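Local coordinates for protein DNA polymerase III subunit delta (Bacillus subtilis, PDB 3ZH9) that is the delta subunit of the bacterial clamp loader and probably acts as the wrench that opens the beta sliding clamp for loading onto primed DNA, at residues R76-K81 with P111-V116; D153-L158 with S183-E188. All coordinates share one frame; numbering follows the deposited sequence.

Contact 1: R76-K81 with P111-V116; sequences RLVIVK and PYTVFV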
loop_
_atom_site.group_PDB
_atom_site.type_symbol
_atom_site.label_atom_id
_atom_site.label_comp_id
_atom_site.label_asym_id
_atom_site.label_seq_id
_atom_site.Cartn_x
_atom_site.Cartn_y
_atom_site.Cartn_z
ATOM N N ARG A 76 10.716 -16.849 20.874
ATOM C CA ARG A 76 10.901 -15.423 21.023
ATOM C C ARG A 76 10.762 -14.828 19.616
ATOM O O ARG A 76 11.046 -15.503 18.631
ATOM C CB ARG A 76 12.297 -15.221 21.611
ATOM C CG ARG A 76 12.905 -13.874 21.498
ATOM C CD ARG A 76 14.311 -13.905 22.084
ATOM N NE ARG A 76 14.315 -14.141 23.529
ATOM C CZ ARG A 76 13.633 -13.411 24.411
ATOM N NH1 ARG A 76 12.877 -12.402 24.003
ATOM N NH2 ARG A 76 13.695 -13.694 25.703
ATOM N N LEU A 77 10.277 -13.593 19.518
ATOM C CA LEU A 77 10.173 -12.903 18.235
ATOM C C LEU A 77 10.991 -11.623 18.262
ATOM O O LEU A 77 10.807 -10.780 19.132
ATOM C CB LEU A 77 8.713 -12.575 17.896
ATOM C CG LEU A 77 8.434 -11.837 16.578
ATOM C CD1 LEU A 77 9.028 -12.578 15.372
ATOM C CD2 LEU A 77 6.935 -11.657 16.392
ATOM N N VAL A 78 11.893 -11.468 17.303
ATOM C CA VAL A 78 12.729 -10.281 17.254
ATOM C C VAL A 78 12.581 -9.636 15.887
ATOM O O VAL A 78 12.872 -10.259 14.860
ATOM C CB VAL A 78 14.224 -10.587 17.510
ATOM C CG1 VAL A 78 15.075 -9.356 17.195
ATOM C CG2 VAL A 78 14.459 -11.068 18.954
ATOM N N ILE A 79 12.109 -8.395 15.877
ATOM C CA ILE A 79 11.866 -7.682 14.633
ATOM C C ILE A 79 12.869 -6.551 14.464
ATOM O O ILE A 79 13.093 -5.747 15.376
ATOM C CB ILE A 79 10.424 -7.152 14.588
ATOM C CG1 ILE A 79 9.443 -8.319 14.699
ATOM C CG2 ILE A 79 10.170 -6.346 13.323
ATOM C CD1 ILE A 79 8.026 -7.882 14.868
ATOM N N VAL A 80 13.485 -6.512 13.293
ATOM C CA VAL A 80 14.529 -5.547 12.994
ATOM C C VAL A 80 14.178 -4.793 11.725
ATOM O O VAL A 80 14.307 -5.329 10.617
ATOM C CB VAL A 80 15.893 -6.245 12.819
ATOM C CG1 VAL A 80 16.954 -5.241 12.477
ATOM C CG2 VAL A 80 16.260 -6.975 14.083
ATOM N N LYS A 81 13.721 -3.551 11.885
ATOM C CA LYS A 81 13.302 -2.741 10.740
ATOM C C LYS A 81 14.434 -1.924 10.118
ATOM O O LYS A 81 15.370 -1.506 10.810
ATOM C CB LYS A 81 12.174 -1.790 11.143
ATOM C CG LYS A 81 10.936 -2.463 11.716
ATOM C CD LYS A 81 9.933 -1.403 12.158
ATOM C CE LYS A 81 8.721 -2.013 12.834
ATOM N NZ LYS A 81 7.950 -0.974 13.579
ATOM N N PRO A 111 17.774 -21.219 17.751
ATOM C CA PRO A 111 16.658 -22.053 17.286
ATOM C C PRO A 111 15.330 -21.668 17.939
ATOM O O PRO A 111 14.248 -21.953 17.412
ATOM C CB PRO A 111 17.087 -23.459 17.698
ATOM C CG PRO A 111 18.003 -23.250 18.884
ATOM C CD PRO A 111 18.728 -21.964 18.598
ATOM N N TYR A 112 15.421 -20.988 19.074
ATOM C CA TYR A 112 14.247 -20.617 19.852
ATOM C C TYR A 112 13.740 -19.210 19.513
ATOM O O TYR A 112 12.762 -18.733 20.081
ATOM C CB TYR A 112 14.602 -20.698 21.333
ATOM C CG TYR A 112 15.990 -20.153 21.637
ATOM C CD1 TYR A 112 16.226 -18.781 21.727
ATOM C CD2 TYR A 112 17.066 -21.019 21.828
ATOM C CE1 TYR A 112 17.501 -18.296 22.016
ATOM C CE2 TYR A 112 18.340 -20.548 22.111
ATOM C CZ TYR A 112 18.557 -19.190 22.206
ATOM O OH TYR A 112 19.832 -18.742 22.494
ATOM N N THR A 113 14.425 -18.557 18.587
ATOM C CA THR A 113 14.085 -17.204 18.165
ATOM C C THR A 113 13.599 -17.197 16.718
ATOM O O THR A 113 14.156 -17.884 15.857
ATOM C CB THR A 113 15.320 -16.265 18.280
ATOM O OG1 THR A 113 15.619 -16.037 19.656
ATOM C CG2 THR A 113 15.073 -14.928 17.590
ATOM N N VAL A 114 12.543 -16.441 16.460
ATOM C CA VAL A 114 12.193 -16.066 15.092
ATOM C C VAL A 114 12.653 -14.627 14.847
ATOM O O VAL A 114 12.162 -13.677 15.474
ATOM C CB VAL A 114 10.677 -16.208 14.821
ATOM C CG1 VAL A 114 10.345 -15.782 13.373
ATOM C CG2 VAL A 114 10.224 -17.650 15.127
ATOM N N PHE A 115 13.615 -14.485 13.941
ATOM C CA PHE A 115 14.262 -13.204 13.644
ATOM C C PHE A 115 13.756 -12.688 12.287
ATOM O O PHE A 115 13.967 -13.334 11.247
ATOM C CB PHE A 115 15.775 -13.431 13.580
ATOM C CG PHE A 115 16.595 -12.175 13.538
ATOM C CD1 PHE A 115 16.897 -11.566 12.320
ATOM C CD2 PHE A 115 17.101 -11.614 14.717
ATOM C CE1 PHE A 115 17.673 -10.404 12.278
ATOM C CE2 PHE A 115 17.871 -10.466 14.678
ATOM C CZ PHE A 115 18.162 -9.859 13.458
ATOM N N VAL A 116 13.087 -11.539 12.292
ATOM C CA VAL A 116 12.546 -10.975 11.056
ATOM C C VAL A 116 13.190 -9.634 10.685
ATOM O O VAL A 116 13.141 -8.659 11.444
ATOM C CB VAL A 116 11.014 -10.821 11.120
ATOM C CG1 VAL A 116 10.378 -12.070 11.721
ATOM C CG2 VAL A 116 10.652 -9.640 11.960
#

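Contact 2: D153-L158 with S183-E188; sequences DFTVNL and SSIFQE. With SO4 (sulfate ion), chain B.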
loop_
_atom_site.group_PDB
_atom_site.type_symbol
_atom_site.label_atom_id
_atom_site.label_comp_id
_atom_site.label_asym_id
_atom_site.label_seq_id
_atom_site.Cartn_x
_atom_site.Cartn_y
_atom_site.Cartn_z
ATOM N N ASP A 153 -4.743 -10.859 -9.963
ATOM C CA ASP A 153 -4.284 -12.182 -9.512
ATOM C C ASP A 153 -4.147 -12.234 -7.991
ATOM O O ASP A 153 -4.532 -13.207 -7.350
ATOM C CB ASP A 153 -2.951 -12.582 -10.172
ATOM C CG ASP A 153 -3.060 -12.722 -11.677
ATOM O OD1 ASP A 153 -4.195 -12.712 -12.203
ATOM O OD2 ASP A 153 -2.004 -12.852 -12.337
ATOM N N PHE A 154 -3.584 -11.188 -7.406
ATOM C CA PHE A 154 -3.502 -11.125 -5.957
ATOM C C PHE A 154 -4.875 -11.308 -5.301
ATOM O O PHE A 154 -5.010 -12.043 -4.327
ATOM C CB PHE A 154 -2.890 -9.805 -5.523
ATOM C CG PHE A 154 -3.084 -9.505 -4.071
ATOM C CD1 PHE A 154 -2.162 -9.930 -3.138
ATOM C CD2 PHE A 154 -4.191 -8.781 -3.639
ATOM C CE1 PHE A 154 -2.338 -9.653 -1.793
ATOM C CE2 PHE A 154 -4.373 -8.498 -2.302
ATOM C CZ PHE A 154 -3.440 -8.937 -1.375
ATOM N N THR A 155 -5.880 -10.619 -5.836
ATOM C CA THR A 155 -7.259 -10.702 -5.334
ATOM C C THR A 155 -7.830 -12.116 -5.472
ATOM O O THR A 155 -8.447 -12.648 -4.554
ATOM C CB THR A 155 -8.168 -9.719 -6.092
ATOM O OG1 THR A 155 -7.603 -8.404 -6.029
ATOM C CG2 THR A 155 -9.582 -9.678 -5.496
ATOM N N VAL A 156 -7.608 -12.728 -6.631
ATOM C CA VAL A 156 -8.067 -14.084 -6.859
ATOM C C VAL A 156 -7.433 -15.065 -5.877
ATOM O O VAL A 156 -8.117 -15.924 -5.303
ATOM C CB VAL A 156 -7.803 -14.513 -8.317
ATOM C CG1 VAL A 156 -7.952 -16.041 -8.483
ATOM C CG2 VAL A 156 -8.750 -13.765 -9.258
ATOM N N ASN A 157 -6.128 -14.928 -5.671
ATOM C CA ASN A 157 -5.423 -15.819 -4.768
ATOM C C ASN A 157 -5.803 -15.539 -3.331
ATOM O O ASN A 157 -5.792 -16.432 -2.506
ATOM C CB ASN A 157 -3.912 -15.688 -4.939
ATOM C CG ASN A 157 -3.422 -16.329 -6.213
ATOM O OD1 ASN A 157 -3.908 -17.391 -6.610
ATOM N ND2 ASN A 157 -2.458 -15.684 -6.871
ATOM N N LEU A 158 -6.128 -14.289 -3.034
ATOM C CA LEU A 158 -6.492 -13.926 -1.677
ATOM C C LEU A 158 -7.758 -14.679 -1.241
ATOM O O LEU A 158 -7.809 -15.216 -0.138
ATOM C CB LEU A 158 -6.683 -12.414 -1.552
ATOM C CG LEU A 158 -7.003 -11.960 -0.134
ATOM C CD1 LEU A 158 -5.936 -12.464 0.803
ATOM C CD2 LEU A 158 -7.137 -10.434 -0.044
ATOM N N SER A 183 -4.844 -2.942 0.830
ATOM C CA SER A 183 -5.476 -2.963 2.145
ATOM C C SER A 183 -7.011 -2.988 2.029
ATOM O O SER A 183 -7.697 -3.640 2.816
ATOM C CB SER A 183 -5.028 -1.747 2.961
ATOM O OG SER A 183 -5.565 -0.551 2.419
ATOM N N SER A 184 -7.533 -2.277 1.034
ATOM C CA SER A 184 -8.965 -2.238 0.771
ATOM C C SER A 184 -9.441 -3.540 0.145
ATOM O O SER A 184 -10.505 -4.051 0.493
ATOM C CB SER A 184 -9.312 -1.060 -0.138
ATOM O OG SER A 184 -8.858 0.150 0.436
ATOM N N ILE A 185 -8.652 -4.083 -0.772
ATOM C CA ILE A 185 -8.988 -5.371 -1.359
ATOM C C ILE A 185 -9.032 -6.457 -0.276
ATOM O O ILE A 185 -9.927 -7.289 -0.266
ATOM C CB ILE A 185 -7.988 -5.772 -2.460
ATOM C CG1 ILE A 185 -8.114 -4.847 -3.667
ATOM C CG2 ILE A 185 -8.229 -7.205 -2.902
ATOM C CD1 ILE A 185 -6.844 -4.772 -4.500
ATOM N N PHE A 186 -8.063 -6.433 0.640
ATOM C CA PHE A 186 -7.994 -7.431 1.691
ATOM C C PHE A 186 -9.236 -7.317 2.565
ATOM O O PHE A 186 -9.929 -8.289 2.842
ATOM C CB PHE A 186 -6.718 -7.244 2.538
ATOM C CG PHE A 186 -6.592 -8.242 3.648
ATOM C CD1 PHE A 186 -7.271 -8.061 4.844
ATOM C CD2 PHE A 186 -5.805 -9.376 3.492
ATOM C CE1 PHE A 186 -7.154 -8.999 5.885
ATOM C CE2 PHE A 186 -5.689 -10.321 4.512
ATOM C CZ PHE A 186 -6.363 -10.135 5.714
ATOM N N GLN A 187 -9.515 -6.104 2.993
ATOM C CA GLN A 187 -10.701 -5.838 3.772
ATOM C C GLN A 187 -12.003 -6.296 3.081
ATOM O O GLN A 187 -12.835 -6.969 3.692
ATOM C CB GLN A 187 -10.749 -4.356 4.121
ATOM C CG GLN A 187 -12.043 -3.919 4.784
ATOM C CD GLN A 187 -12.038 -2.447 5.158
ATOM O OE1 GLN A 187 -10.990 -1.792 5.146
ATOM N NE2 GLN A 187 -13.210 -1.919 5.491
ATOM N N GLU A 188 -12.185 -5.934 1.816
ATOM C CA GLU A 188 -13.429 -6.251 1.120
ATOM C C GLU A 188 -13.541 -7.749 0.828
ATOM O O GLU A 188 -14.633 -8.313 0.885
ATOM C CB GLU A 188 -13.567 -5.437 -0.179
ATOM C CG GLU A 188 -13.589 -3.929 0.019
ATOM C CD GLU A 188 -14.717 -3.441 0.954
ATOM O OE1 GLU A 188 -15.731 -4.145 1.125
ATOM O OE2 GLU A 188 -14.583 -2.337 1.518
HETATM S S SO4 B . -2.565 0.519 0.662
HETATM O O1 SO4 B . -2.468 -0.920 0.413
HETATM O O2 SO4 B . -2.554 1.223 -0.623
HETATM O O3 SO4 B . -1.423 0.933 1.483
HETATM O O4 SO4 B . -3.803 0.857 1.363
#

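Contact 1: R76-K81 with P111-V116
The carbonyl O of V114 accepts N of V78 at 2.9 Å and also takes a weaker CA-H...O contact from L77, while CD1 of L77 lies 3.3 Å from the same V114 O. Four more backbone bonds continue the pattern: R76 N to Y112 O, V114 N to R76 O, V116 N to V78 O and V80 N to V116 O. The segment axes run 15° apart in the same N-to-C sense, and R76 to I79 pair in turn with T113 to V116, which defines a parallel register.

With CG of F115 anti to its backbone N (chi1 -169°), the ring leans toward the neighbouring strand; its CZ meets CG2 of V80 at 3.5 Å and its CD2 meets CG1 of V78 at 3.9 Å. The ring also meets Y105 and L102 of helix 99-107. An alanine in place of F115 would probably leave the two valine methyls without their aromatic neighbour and open a gap beside Y105 and L102. On this same face CD of R76 passes 3.5 Å from OG1 of T113, which is hydrogen-bonded to the carbonyl of A66, while the guanidinium is bound by the carbonyls of F47, T68 and F69. On the other face, CG2 of V116 presses against CG1 of I79 at 3.3 Å, tighter than normal carbon contact. With helix 99-107 linking the strands, this is a beta-alpha-beta unit in the parallel sheet of a P-loop NTPase-like domain.

Contact 2: D153-L158 with S183-E188
I185 meets helix 153-158 through its CG2 methyl, which lies 3.4 Å from OG1 of T155 and 3.8 Å from CG2 of that threonine. The same methyl is 4.1 Å from CE2 of F154, at the edge of the ring and near its plane. One turn on, with its CG anti to the backbone N (chi1 -177°), L158 reaches across with CD2, 3.6 Å from CA of F186 and 3.9 Å from CD2 of the F186 ring; the L158 and F186 side chains cross at about a right angle.

Further out, OG1 of T155 is hydrogen-bonded to the carbonyl of T151 in its own helix, which fixes the hydroxyl while I185 packs on it. F3 meets the F154 ring, W6 touches both L158 and F186, and V178 lies against I185. At S183, the backbone N binds sulfate O1 at 3.1 Å, and ND1 of H181 is also hydrogen-bonded to this ion, probably from the crystallisation liquor.

The segment axes come no closer than 10.4 Å and are inclined at 29°, and only 223 Å² is buried between the two segments. Cohesion across them therefore rests on apolar side-chain contacts, with the one hydroxyl at the interface satisfied inside its own helix.

In the fold
Both segments of contact 1 precede those of contact 2 in the sequence, and the centres of the two contacts lie 28 Å apart; their nearest atoms are about 17 Å from each other, so they do not meet. Contact 1 joins neighbouring strands of the five-stranded parallel sheet; contact 2 pairs helices 148-160 and 182-195, which follow the last strand of that sheet, 139-142. Helix 25-39 connects the two regions: L77 and I79 pack on it from the sheet, and F186 and S183 touch it from the helical side. Because one helix takes side chains from both contacts, the helical region probably packs against the sheet domain through it.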